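DUF871 domain-containing protein (PDB 2P0O) is of unknown function but belongs to the 6-phospho-N-acetylmuramidase family, and so probably hydrolyses a 6-phospho-N-acetylmuramyl sugar linkage in cell-wall recycling. Local coordinates at residues Ile20-Ile23 and Lys24-Ala28; Ser227-Thr230 and Met231-Gly235; Ile102-Glu105 and Gln106-His109; Gly117-Ala120 and Ser121-Thr124. One frame throughout, in Å; residues are numbered along the deposited sequence.

Contact 1: Ile20-Ile23 and Lys24-Ala28; sequences IIYI and KKMKA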
# COMPACT_ATOMS: atom_id res chain seq x y z
N ILE A 20 9.71 8.96 -14.37
CA ILE A 20 10.96 8.21 -14.24
C ILE A 20 11.60 8.39 -12.84
O ILE A 20 11.91 7.41 -12.16
CB ILE A 20 11.93 8.55 -15.42
CG1 ILE A 20 11.31 8.07 -16.74
CG2 ILE A 20 13.32 7.95 -15.21
CD1 ILE A 20 11.93 8.67 -17.98
N ILE A 21 11.76 9.64 -12.41
CA ILE A 21 12.20 9.95 -11.03
C ILE A 21 11.40 9.13 -10.01
O ILE A 21 11.97 8.42 -9.17
CB ILE A 21 12.13 11.47 -10.73
CG1 ILE A 21 13.25 12.19 -11.46
CG2 ILE A 21 12.31 11.75 -9.25
CD1 ILE A 21 12.97 13.66 -11.78
N TYR A 22 10.07 9.21 -10.12
CA TYR A 22 9.15 8.46 -9.30
C TYR A 22 9.39 6.96 -9.29
O TYR A 22 9.44 6.34 -8.20
CB TYR A 22 7.71 8.75 -9.76
CG TYR A 22 6.64 7.95 -9.02
CD1 TYR A 22 6.34 8.17 -7.67
CD2 TYR A 22 5.89 6.97 -9.70
CE1 TYR A 22 5.31 7.42 -7.01
CE2 TYR A 22 4.89 6.22 -9.06
CZ TYR A 22 4.59 6.46 -7.73
OH TYR A 22 3.57 5.71 -7.14
N ILE A 23 9.46 6.36 -10.47
CA ILE A 23 9.67 4.91 -10.60
C ILE A 23 10.96 4.46 -9.87
O ILE A 23 10.95 3.54 -9.04
CB ILE A 23 9.69 4.47 -12.09
CG1 ILE A 23 8.29 4.59 -12.71
CG2 ILE A 23 10.19 3.03 -12.22
CD1 ILE A 23 8.30 4.53 -14.25
N LYS A 24 12.04 5.17 -10.14
CA LYS A 24 13.33 4.90 -9.52
C LYS A 24 13.29 5.04 -7.99
O LYS A 24 13.82 4.18 -7.27
CB LYS A 24 14.42 5.81 -10.11
CG LYS A 24 14.72 5.54 -11.57
CD LYS A 24 16.02 6.26 -12.01
CE LYS A 24 16.11 6.29 -13.53
NZ LYS A 24 17.51 6.44 -14.08
N LYS A 25 12.66 6.11 -7.50
CA LYS A 25 12.52 6.29 -6.06
C LYS A 25 11.68 5.19 -5.42
O LYS A 25 12.00 4.71 -4.35
CB LYS A 25 11.87 7.63 -5.75
CG LYS A 25 12.87 8.74 -5.65
CD LYS A 25 12.18 10.08 -5.48
CE LYS A 25 13.22 11.18 -5.62
NZ LYS A 25 12.56 12.47 -5.32
N MSE A 26 10.59 4.80 -6.09
CA MSE A 26 9.70 3.77 -5.55
C MSE A 26 10.45 2.44 -5.41
O MSE A 26 10.34 1.77 -4.38
CB MSE A 26 8.42 3.66 -6.36
CG MSE A 26 7.52 4.90 -6.21
SE MSE A 26 6.96 5.23 -4.32
CE MSE A 26 5.30 4.19 -4.33
N LYS A 27 11.23 2.08 -6.43
CA LYS A 27 12.10 0.92 -6.33
C LYS A 27 13.02 0.97 -5.09
O LYS A 27 13.05 0.00 -4.32
CB LYS A 27 12.94 0.73 -7.59
CG LYS A 27 14.03 -0.33 -7.44
CD LYS A 27 13.42 -1.71 -7.50
CE LYS A 27 14.50 -2.76 -7.33
NZ LYS A 27 13.89 -4.10 -7.51
N ALA A 28 13.74 2.07 -4.88
CA ALA A 28 14.54 2.25 -3.67
C ALA A 28 13.71 2.24 -2.36
O ALA A 28 14.24 2.04 -1.27
CB ALA A 28 15.43 3.50 -3.76
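Tyr22 and Met26, one helical turn apart on helix 17-28, make the tight side of this contact. Met26, present as selenomethionine, lays its CG over one face of the phenol ring, 3.7 Å from the Tyr22 ring centroid and only 21° off the normal, a CH-pi contact. The methylene sits toward the rim, 3.4 Å from Tyr22 CE1. Bends at chi2 (-60°) and chi3 (-90°) then carry the rest of the chain outward along the ring, bringing the Met26 methyl CE to 3.6 Å from Tyr22 OH. The selenium itself approaches obliquely, a Met-aromatic contact with SE 4.7 Å from the Tyr22 ring centroid. Beneath the pair, the helical bond from Met26 N to Tyr22 O spans 2.9 Å.

The solvent side uses the same i to i+4 spacing quite differently. Lys24 and Lys25 run extended beside Ile20 and Ile21, each pair pointing the same way, and the side chains meet mainly through aliphatic carbon. Ile20 CG2 meets Lys24 CE at 3.7 Å and Ile21 CG2 meets Lys25 CE at 3.8 Å. Lys27, by contrast, is drawn to outside partners, forming a salt bridge with Asp32 and a hydrogen bond to Lys63 O.

The helix is the connection of a beta-alpha-beta unit in the TIM barrel, between parallel strands 4-8 and 33-38. Tyr22, Ile23 and Met26 pack on Ile7 of strand 4-8, while Ile20 and Ile23 meet Ile58 of helix 48-62.

Contact 2: Ser227-Thr230 and Met231-Gly235; sequences SERT and MAQFG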
# COMPACT_ATOMS: atom_id res chain seq x y z
N SER A 227 2.11 11.01 -2.47
CA SER A 227 2.79 12.25 -2.07
C SER A 227 4.17 11.95 -1.47
O SER A 227 4.43 10.82 -1.05
CB SER A 227 1.95 12.98 -1.03
OG SER A 227 1.95 12.21 0.16
N GLU A 228 5.04 12.96 -1.43
CA GLU A 228 6.32 12.86 -0.75
C GLU A 228 6.20 12.37 0.70
O GLU A 228 7.03 11.57 1.17
CB GLU A 228 7.06 14.21 -0.80
CG GLU A 228 7.40 14.68 -2.22
CD GLU A 228 8.78 14.19 -2.71
OE1 GLU A 228 9.49 13.49 -1.93
OE2 GLU A 228 9.16 14.52 -3.86
N ARG A 229 5.17 12.84 1.41
CA ARG A 229 4.92 12.48 2.78
C ARG A 229 4.70 10.98 2.93
O ARG A 229 5.19 10.32 3.87
CB ARG A 229 3.66 13.22 3.25
CG ARG A 229 3.39 13.10 4.75
CD ARG A 229 2.07 13.77 5.13
NE ARG A 229 1.92 13.84 6.58
CZ ARG A 229 1.49 12.85 7.37
NH1 ARG A 229 1.14 11.67 6.87
NH2 ARG A 229 1.42 13.05 8.68
N THR A 230 3.89 10.46 2.01
CA THR A 230 3.53 9.06 2.01
C THR A 230 4.73 8.20 1.61
O THR A 230 4.96 7.15 2.20
CB THR A 230 2.28 8.84 1.12
OG1 THR A 230 1.21 9.62 1.66
CG2 THR A 230 1.86 7.38 1.11
N MSE A 231 5.46 8.64 0.59
CA MSE A 231 6.75 8.00 0.23
C MSE A 231 7.69 7.85 1.44
O MSE A 231 8.33 6.80 1.63
CB MSE A 231 7.46 8.81 -0.86
CG MSE A 231 6.69 8.81 -2.15
SE MSE A 231 7.46 9.90 -3.58
CE MSE A 231 9.06 8.85 -3.90
N ALA A 232 7.77 8.92 2.24
CA ALA A 232 8.63 8.98 3.42
C ALA A 232 8.20 7.95 4.44
O ALA A 232 9.05 7.37 5.11
CB ALA A 232 8.61 10.36 4.03
N GLN A 233 6.88 7.74 4.56
CA GLN A 233 6.35 6.75 5.49
C GLN A 233 6.73 5.33 5.02
O GLN A 233 7.20 4.53 5.83
CB GLN A 233 4.85 6.93 5.72
CG GLN A 233 4.55 8.13 6.62
CD GLN A 233 3.07 8.35 6.88
OE1 GLN A 233 2.26 8.35 5.94
NE2 GLN A 233 2.70 8.55 8.13
N PHE A 234 6.53 5.05 3.72
CA PHE A 234 6.97 3.78 3.15
C PHE A 234 8.45 3.60 3.41
O PHE A 234 8.87 2.56 3.92
CB PHE A 234 6.67 3.64 1.64
CG PHE A 234 5.24 3.22 1.33
CD1 PHE A 234 4.84 1.87 1.46
CD2 PHE A 234 4.30 4.16 0.89
CE1 PHE A 234 3.51 1.48 1.17
CE2 PHE A 234 2.95 3.76 0.58
CZ PHE A 234 2.57 2.44 0.73
N GLY A 235 9.23 4.63 3.08
CA GLY A 235 10.67 4.56 3.15
C GLY A 235 11.12 4.32 4.56
O GLY A 235 11.99 3.50 4.80
O HOH W 1 1.09 10.21 4.34
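A single water is gripped by Arg229, Thr230 and Gln233. It accepts a bond of 2.9 Å from Arg229 NH1, lying in the guanidinium plane at its edge, and donates to Thr230 OG1 at 2.7 Å and to Gln233 OE1, also at 2.7 Å. With three partners and both its protons committed, it bridges Arg229 NH1 and Gln233 OE1, which stand 3.6 Å apart. The guanidinium and amide planes are turned 78° against each other, so the two flat groups do not stack. Arg229 reaches this position with CG anti to the backbone N (chi1 -171°) and its chain extended as far as NE; NH2 continues to salt bridges with Asp342 and Glu246.

These residues form the first turns of helix 228-240, the helix that follows the last strand of the TIM barrel, with Ser227 at its N-cap position. The opening bond, Met231 N to Ser227 O, is 2.9 Å long and almost straight. Gln233 NE2 bonds to Leu244 O and Asp342, its OE1 also accepts from Asn202 ND2, and Ala232 packs on Ile363 and Phe367, tying the barrel's final helix to the C-terminal part of the chain. Thr230 OG1 finds its outside partner in Asp181.

Away from the water, Thr230 and Phe234 lie side by side and point the same way. Thr230 CG2 touches Phe234 CE2 at 3.8 Å, while Phe234 CD2 comes within 3.3 Å of Thr230 O. The ring meets Phe31 and Phe204 edge-to-face.

Contact 3: Ile102-Glu105 and Gln106-His109; sequences ITIE and QMAH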
# COMPACT_ATOMS: atom_id res chain seq x y z
N ILE A 102 -8.88 -13.48 -25.74
CA ILE A 102 -7.90 -14.56 -25.58
C ILE A 102 -8.56 -15.73 -24.86
O ILE A 102 -9.26 -15.53 -23.86
CB ILE A 102 -6.60 -14.07 -24.82
CG1 ILE A 102 -5.79 -13.07 -25.66
CG2 ILE A 102 -5.72 -15.24 -24.36
CD1 ILE A 102 -5.42 -13.51 -27.09
N THR A 103 -8.37 -16.94 -25.36
CA THR A 103 -8.95 -18.11 -24.69
C THR A 103 -8.18 -18.52 -23.42
O THR A 103 -6.98 -18.22 -23.27
CB THR A 103 -9.05 -19.33 -25.62
OG1 THR A 103 -7.75 -19.87 -25.84
CG2 THR A 103 -9.68 -18.94 -26.95
N ILE A 104 -8.89 -19.22 -22.55
CA ILE A 104 -8.32 -19.83 -21.35
C ILE A 104 -7.15 -20.74 -21.75
O ILE A 104 -6.12 -20.77 -21.06
CB ILE A 104 -9.40 -20.63 -20.58
CG1 ILE A 104 -10.46 -19.69 -19.97
CG2 ILE A 104 -8.79 -21.51 -19.51
CD1 ILE A 104 -9.97 -18.82 -18.82
N GLU A 105 -7.32 -21.43 -22.87
CA GLU A 105 -6.31 -22.31 -23.42
C GLU A 105 -5.01 -21.60 -23.83
O GLU A 105 -3.91 -22.08 -23.54
CB GLU A 105 -6.88 -23.09 -24.61
CG GLU A 105 -5.92 -24.11 -25.18
CD GLU A 105 -6.33 -24.59 -26.56
OE1 GLU A 105 -7.51 -24.38 -26.96
OE2 GLU A 105 -5.48 -25.20 -27.25
N GLN A 106 -5.15 -20.46 -24.51
CA GLN A 106 -4.00 -19.64 -24.87
C GLN A 106 -3.28 -19.19 -23.60
O GLN A 106 -2.05 -19.23 -23.52
CB GLN A 106 -4.45 -18.42 -25.66
CG GLN A 106 -4.76 -18.73 -27.12
CD GLN A 106 -5.47 -17.58 -27.77
OE1 GLN A 106 -6.54 -17.17 -27.33
NE2 GLN A 106 -4.86 -17.03 -28.81
N MSE A 107 -4.09 -18.80 -22.62
CA MSE A 107 -3.61 -18.32 -21.35
C MSE A 107 -2.83 -19.35 -20.57
O MSE A 107 -1.82 -19.02 -19.96
CB MSE A 107 -4.78 -17.80 -20.53
CG MSE A 107 -5.10 -16.36 -20.86
SE MSE A 107 -6.65 -15.65 -19.85
CE MSE A 107 -6.59 -16.79 -18.27
N ALA A 108 -3.32 -20.59 -20.58
CA ALA A 108 -2.63 -21.70 -19.92
C ALA A 108 -1.25 -21.92 -20.54
O ALA A 108 -0.24 -21.92 -19.83
CB ALA A 108 -3.47 -22.97 -20.02
N HIS A 109 -1.22 -22.06 -21.87
CA HIS A 109 0.03 -22.17 -22.62
C HIS A 109 0.99 -21.03 -22.35
O HIS A 109 2.19 -21.25 -22.21
CB HIS A 109 -0.24 -22.23 -24.13
CG HIS A 109 -0.68 -23.58 -24.61
ND1 HIS A 109 -1.85 -24.17 -24.20
CD2 HIS A 109 -0.11 -24.44 -25.48
CE1 HIS A 109 -1.98 -25.35 -24.79
NE2 HIS A 109 -0.94 -25.53 -25.58
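Thr103 and Gln106 set their side chains at about a right angle to each other and bond reciprocally, forming a capping box at the start of helix 104-111. Thr103 OG1 accepts a hydrogen bond from Gln106 N at 3.0 Å, and the side-chain amide of Gln106 bonds back: Thr103 N donates to Gln106 OE1 at 2.7 Å, lying in the plane of that carbonyl. The threonine hydroxyl is placed for this by chi1 of 73°, which sets OG1 between its own backbone N and carbonyl carbon. A weak bond from Thr103 OG1 to Gln106 OE1 is added to the box. Ile102 also crosses Gln106 at roughly ninety degrees, and its CG2 lies 3.6 Å from Gln106 OE1, giving the amide oxygen an apolar flank.

A different orientation governs Glu105 and His109, which run alongside each other with carboxylate and imidazole planes 58° apart. Here the bonding passes through the backbone. Glu105 O accepts from His109 N at 3.2 Å and from His109 ND1 at 3.0 Å, the two donors arriving from opposite faces of its carbonyl plane. The ring bond is bent and holds the imidazole back against the helix.

On the inner side, Met107, a selenomethionine, presents CG to Ile102 CG2 at 3.7 Å. Helix 104-111 links strands 95-98 and 115-119 of the barrel in a beta-alpha-beta unit: Met107 packs on Ile116 and Leu118 of strand 115-119, and Ile104 rests against helix 125-133 at Glu127, Glu130 and Leu131.

Contact 4: Gly117-Ala120 and Ser121-Thr124; sequences GLNA and STIT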
# COMPACT_ATOMS: atom_id res chain seq x y z
N GLY A 117 -2.32 -12.45 -15.80
CA GLY A 117 -3.23 -11.71 -14.94
C GLY A 117 -4.65 -12.19 -15.18
O GLY A 117 -5.11 -12.26 -16.32
N LEU A 118 -5.32 -12.57 -14.09
CA LEU A 118 -6.75 -12.87 -14.12
C LEU A 118 -7.51 -11.74 -13.41
O LEU A 118 -6.93 -10.91 -12.70
CB LEU A 118 -7.04 -14.19 -13.43
CG LEU A 118 -6.15 -15.38 -13.82
CD1 LEU A 118 -6.44 -16.54 -12.89
CD2 LEU A 118 -6.43 -15.76 -15.28
N ASN A 119 -8.82 -11.72 -13.63
CA ASN A 119 -9.67 -10.76 -13.00
C ASN A 119 -10.26 -11.43 -11.75
O ASN A 119 -11.05 -12.35 -11.85
CB ASN A 119 -10.73 -10.29 -14.00
CG ASN A 119 -11.68 -9.24 -13.41
OD1 ASN A 119 -11.86 -9.15 -12.19
ND2 ASN A 119 -12.27 -8.44 -14.28
N ALA A 120 -9.83 -11.00 -10.57
CA ALA A 120 -10.23 -11.62 -9.30
C ALA A 120 -11.75 -11.76 -9.13
O ALA A 120 -12.22 -12.78 -8.63
CB ALA A 120 -9.61 -10.88 -8.12
N SER A 121 -12.50 -10.77 -9.62
CA SER A 121 -13.95 -10.72 -9.47
C SER A 121 -14.75 -11.58 -10.44
O SER A 121 -15.89 -11.94 -10.13
CB SER A 121 -14.44 -9.28 -9.62
OG SER A 121 -13.65 -8.43 -8.81
N THR A 122 -14.22 -11.87 -11.62
CA THR A 122 -15.00 -12.60 -12.62
C THR A 122 -14.53 -14.03 -12.84
O THR A 122 -15.25 -14.81 -13.47
CB THR A 122 -14.95 -11.93 -14.01
OG1 THR A 122 -13.61 -12.03 -14.55
CG2 THR A 122 -15.42 -10.46 -13.95
N ILE A 123 -13.33 -14.35 -12.37
CA ILE A 123 -12.82 -15.70 -12.61
C ILE A 123 -13.78 -16.69 -11.96
O ILE A 123 -14.15 -16.54 -10.79
CB ILE A 123 -11.32 -15.90 -12.17
CG1 ILE A 123 -10.76 -17.24 -12.68
CG2 ILE A 123 -11.15 -15.85 -10.67
CD1 ILE A 123 -10.43 -17.30 -14.17
N THR A 124 -14.21 -17.67 -12.74
CA THR A 124 -15.13 -18.71 -12.28
C THR A 124 -14.38 -19.99 -11.95
O THR A 124 -13.27 -20.22 -12.45
CB THR A 124 -16.21 -19.05 -13.34
OG1 THR A 124 -15.59 -19.73 -14.43
CG2 THR A 124 -16.93 -17.79 -13.85
O HOH W 2 -14.22 -14.55 -8.93
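Leu118, on a strand of the TIM barrel, heads toward segment 121-124 and touches Ile123; it lies just before the tight turn by which the chain leaves strand 115-119 for helix 125-133. The touch is light, Leu118 CD1 standing 4.3 Å from Ile123 CD1. Leu118 is held in the sheet by backbone bonds to Glu142 and Trp144 of the adjoining strand, and its carbonyl oxygen also receives Arg97 NE.

Asn119 then does most of the work. Its backbone oxygen takes two donors that arrive very differently: Ile123 N, 3.1 Å from Asn119 O, comes in nearly head-on to the carbonyl, whereas Thr122 N, 3.2 Å from the same oxygen, sits well above the carbonyl plane. The latter bond closes a type I beta turn through Ala120 and Ser121. The side chain adds a second closure. With CG anti to the backbone N (chi1 -179°), the amide swings round so that Asn119 OD1 accepts from Ser121 N at 3.1 Å, an Asx turn. Thr122 crosses the Asn119 side chain at about a right angle, with Thr122 OG1 3.4 Å from Asn119 CB. One residue thus fixes the turn through both its main chain and its amide, at the C-terminal end of a barrel strand, the rim where TIM barrels usually carry their active sites.

Ala120 completes the segment, its methyl packed on Leu167 of helix 157-169, which also receives Ile123. Its carbonyl is tied forward by a water that donates 2.7 Å bonds both to Ala120 O and to Ile123 O.

In the fold
The four contacts fall into two touching pairs on the TIM-barrel part of the chain. Contacts 1 and 2, with centres 12 Å apart, bring the first and last helices of the barrel together: Met231 CE reaches Lys25 CB at 3.6 Å, and Met231 CG lies 4.2 Å from Met26 SE. Contacts 3 and 4, with centres 14 Å apart, join a helix to the strand that follows it, the side chains of Met107 and Leu118 touching. Between the pairs, nearest atoms remain about 20 to 29 Å apart. The bound sodium ion, at Met211, Asp213 and Val216, lies about 13 Å from the Phe234 side chain of contact 2.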